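Local coordinates for TouB protein (Pseudomonas stutzeri, PDB 2INC) that is a small subunit of a toluene o-xylene monooxygenase, probably a ubiquitin-like component of the complex that hydroxylates aromatic hydrocarbons, at residues Thr24-Ala29 / Phe60-Ile65; Leu49-His54 / Glu75-Ile80. All coordinates share one frame; numbering follows the deposited sequence.

Interaction 1: residues Thr24-Ala29 / Phe60-Ile65; sequences TMDQVA and FPRGMI
D26 meets the guanidinium of R62 at its edge: OD1 lies near the guanidinium plane, 2.9 Å from NE. The carboxylate plane is turned 64° against that of the guanidinium. The salt bridge is carried by this NE-H, which points almost straight at the syn lone pair of D26 OD1; the bonds from NE and NH2 to OD2 are weak. R62 reaches the carboxylate through a bend at chi3 (61°), and its CB also touches D26 OD1 at 3.3 Å. The other flat group, the F60 ring, is approached obliquely by M25 SD, 4.9 Å from the ring centroid and 51° off its normal, a Met-aromatic contact. M25 CG, set beside its own backbone N, rests 3.6 Å from F60 CB, and CE packs 3.5 Å from M64 CG. The fold is ubiquitin-like, a mixed sheet with helix 25-33 across one face; here the first turn of that helix is joined to the loop that follows strand 59-60. P61 to M64 form a type I turn closed by M64 N on P61 O, and M64 O accepts from the first amide of the helix, that of M25, at 2.8 Å. T24 is the N-cap residue, though its side chain makes no capping bond. T24 and I65 form a single backbone bridge. T24 N is held by Q27 OE1 at 2.9 Å. M25 also packs on V51 and A69, and F60 on L77.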
# COMPACT_ATOMS: atom_id res chain seq x y z
N THR C 24 16.18 -38.56 -55.59
CA THR C 24 17.57 -38.25 -55.84
C THR C 24 18.04 -37.12 -54.89
O THR C 24 17.21 -36.34 -54.42
CB THR C 24 17.63 -37.72 -57.27
OG1 THR C 24 17.31 -38.80 -58.17
CG2 THR C 24 18.98 -37.26 -57.58
N MET C 25 19.35 -36.95 -54.69
CA MET C 25 19.81 -35.78 -53.94
C MET C 25 19.28 -34.45 -54.50
O MET C 25 18.89 -33.57 -53.72
CB MET C 25 21.32 -35.78 -53.76
CG MET C 25 21.77 -37.02 -52.96
SD MET C 25 21.02 -37.13 -51.29
CE MET C 25 20.83 -38.91 -51.10
N ASP C 26 19.24 -34.33 -55.83
CA ASP C 26 18.68 -33.16 -56.47
C ASP C 26 17.24 -32.91 -56.01
O ASP C 26 16.84 -31.75 -55.78
CB ASP C 26 18.69 -33.34 -58.02
CG ASP C 26 20.03 -32.97 -58.65
OD1 ASP C 26 20.89 -32.39 -57.95
OD2 ASP C 26 20.24 -33.23 -59.86
N GLN C 27 16.44 -33.97 -55.92
CA GLN C 27 15.02 -33.79 -55.55
C GLN C 27 14.86 -33.55 -54.03
O GLN C 27 13.90 -32.92 -53.59
CB GLN C 27 14.17 -34.98 -55.96
CG GLN C 27 14.10 -35.12 -57.48
CD GLN C 27 13.71 -36.50 -57.94
OE1 GLN C 27 14.29 -37.51 -57.50
NE2 GLN C 27 12.72 -36.56 -58.84
N VAL C 28 15.82 -34.06 -53.25
CA VAL C 28 15.87 -33.74 -51.82
C VAL C 28 16.15 -32.26 -51.63
O VAL C 28 15.44 -31.60 -50.88
CB VAL C 28 16.93 -34.58 -51.10
CG1 VAL C 28 17.19 -34.05 -49.71
CG2 VAL C 28 16.46 -36.03 -51.01
N ALA C 29 17.17 -31.74 -52.32
CA ALA C 29 17.54 -30.33 -52.20
C ALA C 29 16.38 -29.42 -52.59
O ALA C 29 16.12 -28.38 -51.95
CB ALA C 29 18.79 -30.03 -53.03
N PHE C 60 27.10 -36.18 -51.18
CA PHE C 60 26.39 -37.17 -51.97
C PHE C 60 26.29 -36.69 -53.43
O PHE C 60 26.05 -35.49 -53.67
CB PHE C 60 25.00 -37.43 -51.41
CG PHE C 60 25.00 -37.94 -50.01
CD1 PHE C 60 25.67 -39.11 -49.69
CD2 PHE C 60 24.34 -37.25 -49.01
CE1 PHE C 60 25.71 -39.60 -48.39
CE2 PHE C 60 24.35 -37.74 -47.71
CZ PHE C 60 25.04 -38.92 -47.41
N PRO C 61 26.48 -37.60 -54.41
CA PRO C 61 26.35 -37.13 -55.81
C PRO C 61 24.90 -36.78 -56.13
O PRO C 61 23.98 -37.32 -55.49
CB PRO C 61 26.85 -38.32 -56.65
CG PRO C 61 27.57 -39.21 -55.69
CD PRO C 61 26.87 -39.02 -54.36
N ARG C 62 24.71 -35.89 -57.12
CA ARG C 62 23.38 -35.34 -57.43
C ARG C 62 22.33 -36.41 -57.66
O ARG C 62 21.19 -36.25 -57.27
CB ARG C 62 23.41 -34.35 -58.62
CG ARG C 62 24.28 -33.13 -58.37
CD ARG C 62 24.35 -32.20 -59.54
NE ARG C 62 23.02 -31.71 -59.87
CZ ARG C 62 22.76 -30.82 -60.83
NH1 ARG C 62 23.74 -30.34 -61.56
NH2 ARG C 62 21.50 -30.41 -61.05
N GLY C 63 22.74 -37.53 -58.28
CA GLY C 63 21.79 -38.55 -58.78
C GLY C 63 21.51 -39.70 -57.82
O GLY C 63 20.53 -40.44 -57.99
N MET C 64 22.37 -39.81 -56.82
CA MET C 64 22.26 -40.79 -55.74
C MET C 64 20.89 -40.70 -55.08
O MET C 64 20.38 -39.58 -54.84
CB MET C 64 23.40 -40.52 -54.76
CG MET C 64 23.00 -40.55 -53.33
SD MET C 64 23.88 -41.78 -52.39
CE MET C 64 25.58 -41.21 -52.31
N ILE C 65 20.25 -41.84 -54.82
CA ILE C 65 18.90 -41.79 -54.23
C ILE C 65 18.92 -42.08 -52.72
O ILE C 65 19.86 -42.72 -52.20
CB ILE C 65 17.81 -42.67 -54.99
CG1 ILE C 65 17.87 -44.14 -54.59
CG2 ILE C 65 17.93 -42.51 -56.52
CD1 ILE C 65 16.53 -44.86 -54.66

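Interaction 2: residues Leu49-His54 / Glu75-Ile80; sequences LRVRRH and ETLDII
R52 and D78 face each other as a hydrogen-bonded pair of antiparallel strands 49-53 and 76-80, neighbours in the mixed sheet of the ubiquitin-like fold. R52 CG sits between the backbone N and carbonyl carbon (chi1 53°), and the chain then runs extended to NE, bringing it 3.1 Å from D78 OD2; the salt bridge is bent and weak as a hydrogen bond, with the guanidinium and carboxylate planes 72° apart. D78 OD1 accepts from N7 ND2. I80 CD1 lies over one face of the guanidinium, 4.0 Å above its plane and offset toward the rim. An alanine in place of R52 would probably leave D78 OD2 without this charged partner and take the R52 contacts from I80 CG2 and CD1. On the face of V51, R53, L77 and I79, V51 CG1, anti to its backbone N (chi1 -175°), touches L77 CD1 at 3.8 Å, and L77 CD2 packs on R53 CA. R50 N donates to I80 O at 2.7 Å. At the strand end H54 N donates to T76 O, and the two side chains run side by side, H54 CB 3.6 Å from T76 CG2.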
# COMPACT_ATOMS: atom_id res chain seq x y z
N LEU C 49 22.52 -26.75 -55.99
CA LEU C 49 22.32 -27.20 -54.60
C LEU C 49 22.82 -28.61 -54.42
O LEU C 49 22.35 -29.53 -55.12
CB LEU C 49 20.85 -27.16 -54.19
CG LEU C 49 20.14 -25.82 -54.31
CD1 LEU C 49 18.73 -25.91 -53.78
CD2 LEU C 49 20.95 -24.78 -53.57
N ARG C 50 23.76 -28.80 -53.51
CA ARG C 50 24.25 -30.15 -53.20
C ARG C 50 23.78 -30.64 -51.81
O ARG C 50 23.39 -29.82 -50.97
CB ARG C 50 25.78 -30.17 -53.33
CG ARG C 50 26.23 -29.86 -54.78
CD ARG C 50 25.62 -30.87 -55.78
NE ARG C 50 26.00 -32.25 -55.46
CZ ARG C 50 27.23 -32.76 -55.58
NH1 ARG C 50 28.23 -32.00 -56.00
NH2 ARG C 50 27.46 -34.03 -55.26
N VAL C 51 23.82 -31.96 -51.58
CA VAL C 51 23.48 -32.55 -50.26
C VAL C 51 24.71 -33.19 -49.59
O VAL C 51 25.33 -34.08 -50.19
CB VAL C 51 22.34 -33.60 -50.41
CG1 VAL C 51 21.88 -34.13 -49.04
CG2 VAL C 51 21.14 -33.01 -51.14
N ARG C 52 25.10 -32.75 -48.38
CA ARG C 52 26.09 -33.52 -47.61
C ARG C 52 25.61 -33.89 -46.22
O ARG C 52 24.83 -33.15 -45.59
CB ARG C 52 27.46 -32.85 -47.54
CG ARG C 52 27.42 -31.47 -47.07
CD ARG C 52 28.77 -30.98 -46.53
NE ARG C 52 28.48 -29.66 -45.97
CZ ARG C 52 29.36 -28.68 -45.82
NH1 ARG C 52 30.63 -28.85 -46.19
NH2 ARG C 52 28.96 -27.51 -45.30
N ARG C 53 26.06 -35.04 -45.76
CA ARG C 53 25.73 -35.53 -44.44
C ARG C 53 26.37 -34.59 -43.42
O ARG C 53 27.59 -34.37 -43.46
CB ARG C 53 26.26 -36.95 -44.29
CG ARG C 53 25.86 -37.65 -43.01
CD ARG C 53 26.68 -38.92 -42.80
NE ARG C 53 26.03 -40.01 -43.51
CZ ARG C 53 26.63 -40.92 -44.26
NH1 ARG C 53 27.95 -40.91 -44.44
NH2 ARG C 53 25.88 -41.85 -44.86
N HIS C 54 25.56 -34.01 -42.53
CA HIS C 54 26.05 -32.97 -41.61
C HIS C 54 27.17 -33.51 -40.75
O HIS C 54 28.19 -32.85 -40.57
CB HIS C 54 24.94 -32.40 -40.71
CG HIS C 54 25.38 -31.23 -39.88
ND1 HIS C 54 25.60 -31.32 -38.52
CD2 HIS C 54 25.65 -29.95 -40.22
CE1 HIS C 54 26.00 -30.14 -38.07
NE2 HIS C 54 26.05 -29.30 -39.08
N GLU C 75 18.31 -38.02 -39.81
CA GLU C 75 19.69 -37.57 -40.11
C GLU C 75 19.69 -36.12 -40.54
O GLU C 75 18.79 -35.66 -41.29
CB GLU C 75 20.23 -38.41 -41.28
CG GLU C 75 21.68 -38.19 -41.55
CD GLU C 75 22.54 -39.15 -40.76
OE1 GLU C 75 22.18 -40.36 -40.67
OE2 GLU C 75 23.59 -38.69 -40.24
N THR C 76 20.69 -35.36 -40.08
CA THR C 76 20.83 -33.98 -40.54
C THR C 76 21.70 -33.92 -41.78
O THR C 76 22.82 -34.46 -41.81
CB THR C 76 21.39 -33.05 -39.41
OG1 THR C 76 20.47 -33.13 -38.30
CG2 THR C 76 21.50 -31.59 -39.85
N LEU C 77 21.20 -33.17 -42.75
CA LEU C 77 21.86 -32.97 -44.05
C LEU C 77 22.08 -31.49 -44.31
O LEU C 77 21.13 -30.69 -44.22
CB LEU C 77 20.97 -33.55 -45.15
CG LEU C 77 20.63 -35.03 -45.07
CD1 LEU C 77 19.65 -35.41 -46.19
CD2 LEU C 77 21.89 -35.90 -45.07
N ASP C 78 23.32 -31.11 -44.65
CA ASP C 78 23.60 -29.75 -45.13
C ASP C 78 23.17 -29.62 -46.60
O ASP C 78 23.37 -30.56 -47.37
CB ASP C 78 25.09 -29.46 -45.02
CG ASP C 78 25.59 -29.53 -43.62
OD1 ASP C 78 24.77 -29.22 -42.69
OD2 ASP C 78 26.79 -29.90 -43.44
N ILE C 79 22.53 -28.52 -46.95
CA ILE C 79 22.15 -28.29 -48.34
C ILE C 79 22.93 -27.05 -48.69
O ILE C 79 22.68 -25.94 -48.16
CB ILE C 79 20.63 -28.12 -48.57
CG1 ILE C 79 19.85 -29.28 -47.97
CG2 ILE C 79 20.30 -28.16 -50.08
CD1 ILE C 79 19.65 -29.12 -46.51
N ILE C 80 23.93 -27.26 -49.55
CA ILE C 80 24.92 -26.23 -49.86
C ILE C 80 24.90 -25.79 -51.35
O ILE C 80 24.56 -26.58 -52.24
CB ILE C 80 26.34 -26.67 -49.41
CG1 ILE C 80 26.73 -27.95 -50.13
CG2 ILE C 80 26.34 -26.94 -47.88
CD1 ILE C 80 28.12 -28.50 -49.79

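In the fold
Both contacts lie in one ubiquitin-like domain, their centres about 10 Å apart. Interaction 2 is sheet pairing nearer the centre of the folded chain (about 5 Å from it, centre to centre, against about 8 Å for interaction 1), with backbone bonds in regular register and half of its touching residues buried. Interaction 1 is nearer the surface, where a helix start meets an irregular loop and a charged pair lies beside the buried side chain of M25. They meet at strand 59-60: F60 pairs with V51 through the backbone, and F60 O accepts from R50 NH2. M25 and V51 pack together between helix and sheet. The face of R52 and D78 reaches another protein's chain in the assembly, whereas no other chain touches interaction 1.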